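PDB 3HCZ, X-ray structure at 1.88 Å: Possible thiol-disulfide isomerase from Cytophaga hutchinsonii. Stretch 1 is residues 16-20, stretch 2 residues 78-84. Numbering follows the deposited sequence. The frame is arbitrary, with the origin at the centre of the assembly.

Stretch 1 (16-20) MTDTT
Stretch 2, residues 78-84: EWLKFIR

No hydrogen bond or salt bridge crosses between these two stretches, although four of the five residues of stretch 1 carry polar side chains; the contact rests on van der Waals packing, and one threonine methyl touches three helix side chains. T19 CG2 lies 3.9 Å from W79 CZ2, 3.8 Å from L80 CD2 and 3.9 Å from I83 CD1, so one carbon meets all three at nearly equal range. Together the two stretches bury 179 Å², of which T19 supplies 72 Å² and W79 46 Å².

Stretch 2 is helical throughout, with phi between -71° and -54° and psi between -51° and -36°, and the helix extends beyond both ends. Its backbone bonds follow the i to i+4 pattern: F82 N to E78 O at 2.9 Å, I83 N to W79 O at 3.0 Å, R84 N to L80 O at 3.0 Å. That periodicity places W79, L80 and I83 on the side facing stretch 1, whereas E78, K81, F82 and R84 make no contact with it. K81 NZ instead forms a salt bridge with E78 OE2 at 3.0 Å, within the helix.

Stretch 1 begins extended, with phi/psi of -95/173 at M16 (a selenomethionine), -124/149 at T17 and -81/-172 at D18, then turns at T19 (-68/-9) and T20 (-98/3). The closest CA pair across the contact is T19 CA to L80 CA, 7.4 Å apart. CA-to-CB points sideways at T19, and chi1 of 54° (p) sets CG2 among its three partners.

W79, whose CA-to-CB bond points toward the loop, has chi1 172° (t) and chi2 52°. Its CH2 is 3.7 Å from D18 O, which approaches the ring edge near its plane, 3.8 Å from T19 CA and 4.0 Å from T17 O. The tryptophan therefore meets backbone atoms of three successive residues as well as the T19 methyl. L80 (m, t) starts sideways, but its end comes nearer and brings CD2 to the methyl; the CA-to-CB bond of I83 (m, t) points toward the loop, and CD1 is its contact atom.

D18 points its CA-to-CB bond away from the helix. With chi1 68° (p) and chi2 18°, its OD1 accepts hydrogen bonds from T20 N at 2.9 Å (N-H...O angle 144°) and from T20 OG1 at 2.7 Å. These bonds tie D18 to T20 across the turn at T19, while D18 meets W79 through its carbonyl.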

# COMPACT_ATOMS: atom_id res chain seq x y z
N MSE A 16 -2.38 11.78 0.53
CA MSE A 16 -1.00 11.82 0.04
C MSE A 16 -0.95 12.23 -1.43
O MSE A 16 -2.00 12.38 -2.08
CB MSE A 16 -0.29 10.48 0.32
CG MSE A 16 -0.24 10.22 1.84
SE MSE A 16 0.40 8.43 2.30
CE MSE A 16 2.28 8.64 1.70
N THR A 17 0.26 12.44 -1.93
CA THR A 17 0.42 13.00 -3.26
C THR A 17 1.26 12.08 -4.13
O THR A 17 2.17 11.41 -3.62
CB THR A 17 1.06 14.40 -3.23
OG1 THR A 17 2.28 14.36 -2.47
CG2 THR A 17 0.12 15.42 -2.55
N ASP A 18 0.99 12.07 -5.44
CA ASP A 18 1.71 11.18 -6.37
C ASP A 18 3.09 11.77 -6.75
O ASP A 18 3.52 12.77 -6.15
CB ASP A 18 0.82 10.82 -7.58
CG ASP A 18 0.55 12.02 -8.50
OD1 ASP A 18 1.29 13.04 -8.43
OD2 ASP A 18 -0.40 11.93 -9.35
N THR A 19 3.78 11.15 -7.70
CA THR A 19 5.15 11.55 -8.06
C THR A 19 5.19 12.92 -8.74
O THR A 19 6.27 13.49 -8.92
CB THR A 19 5.85 10.50 -8.95
OG1 THR A 19 5.03 10.21 -10.10
CG2 THR A 19 6.06 9.20 -8.16
N THR A 20 4.04 13.48 -9.09
CA THR A 20 4.01 14.87 -9.57
C THR A 20 3.62 15.83 -8.47
O THR A 20 3.50 17.01 -8.72
CB THR A 20 3.04 15.10 -10.77
OG1 THR A 20 1.70 14.86 -10.32
CG2 THR A 20 3.40 14.17 -11.92
N GLU A 78 15.21 10.66 -2.61
CA GLU A 78 15.55 9.24 -2.56
C GLU A 78 14.38 8.35 -2.99
O GLU A 78 14.57 7.29 -3.62
CB GLU A 78 16.01 8.83 -1.16
CG GLU A 78 17.36 9.49 -0.78
CD GLU A 78 18.44 9.25 -1.87
OE1 GLU A 78 18.73 8.07 -2.21
OE2 GLU A 78 19.00 10.26 -2.37
N TRP A 79 13.17 8.79 -2.64
CA TRP A 79 11.96 8.12 -3.07
C TRP A 79 11.90 8.04 -4.60
O TRP A 79 11.70 6.96 -5.18
CB TRP A 79 10.79 8.92 -2.51
CG TRP A 79 9.42 8.54 -2.97
CD1 TRP A 79 8.86 7.27 -2.94
CD2 TRP A 79 8.40 9.42 -3.46
NE1 TRP A 79 7.55 7.33 -3.40
CE2 TRP A 79 7.26 8.63 -3.75
CE3 TRP A 79 8.34 10.80 -3.70
CZ2 TRP A 79 6.05 9.18 -4.24
CZ3 TRP A 79 7.14 11.36 -4.21
CH2 TRP A 79 6.01 10.54 -4.47
N LEU A 80 12.10 9.18 -5.27
CA LEU A 80 12.01 9.21 -6.73
C LEU A 80 13.16 8.41 -7.37
O LEU A 80 12.93 7.68 -8.36
CB LEU A 80 11.95 10.65 -7.27
CG LEU A 80 10.72 11.45 -6.78
CD1 LEU A 80 10.71 12.92 -7.20
CD2 LEU A 80 9.45 10.74 -7.28
N LYS A 81 14.36 8.54 -6.80
CA LYS A 81 15.51 7.76 -7.27
C LYS A 81 15.25 6.25 -7.20
O LYS A 81 15.59 5.49 -8.11
CB LYS A 81 16.77 8.12 -6.46
CG LYS A 81 18.00 7.34 -6.93
CD LYS A 81 19.29 7.66 -6.12
CE LYS A 81 19.46 9.16 -5.80
NZ LYS A 81 20.56 9.38 -4.79
N PHE A 82 14.66 5.82 -6.11
CA PHE A 82 14.32 4.41 -5.99
C PHE A 82 13.28 4.02 -7.05
O PHE A 82 13.45 2.99 -7.71
CB PHE A 82 13.76 4.14 -4.60
CG PHE A 82 13.57 2.69 -4.29
CD1 PHE A 82 14.50 2.01 -3.51
CD2 PHE A 82 12.44 2.02 -4.74
CE1 PHE A 82 14.34 0.66 -3.20
CE2 PHE A 82 12.24 0.68 -4.43
CZ PHE A 82 13.18 -0.01 -3.65
N ILE A 83 12.21 4.81 -7.19
CA ILE A 83 11.16 4.47 -8.19
C ILE A 83 11.75 4.28 -9.58
O ILE A 83 11.48 3.26 -10.24
CB ILE A 83 10.01 5.48 -8.19
CG1 ILE A 83 9.28 5.37 -6.86
CG2 ILE A 83 9.09 5.28 -9.46
CD1 ILE A 83 8.36 6.55 -6.55
N ARG A 84 12.59 5.23 -10.00
CA ARG A 84 13.25 5.19 -11.29
C ARG A 84 14.20 3.99 -11.49
O ARG A 84 14.13 3.27 -12.52
CB ARG A 84 14.00 6.51 -11.53
CG ARG A 84 14.74 6.63 -12.87
CD ARG A 84 15.39 8.03 -13.00
NE ARG A 84 15.85 8.33 -14.36
CZ ARG A 84 17.13 8.51 -14.71
NH1 ARG A 84 18.11 8.44 -13.80
NH2 ARG A 84 17.44 8.78 -15.98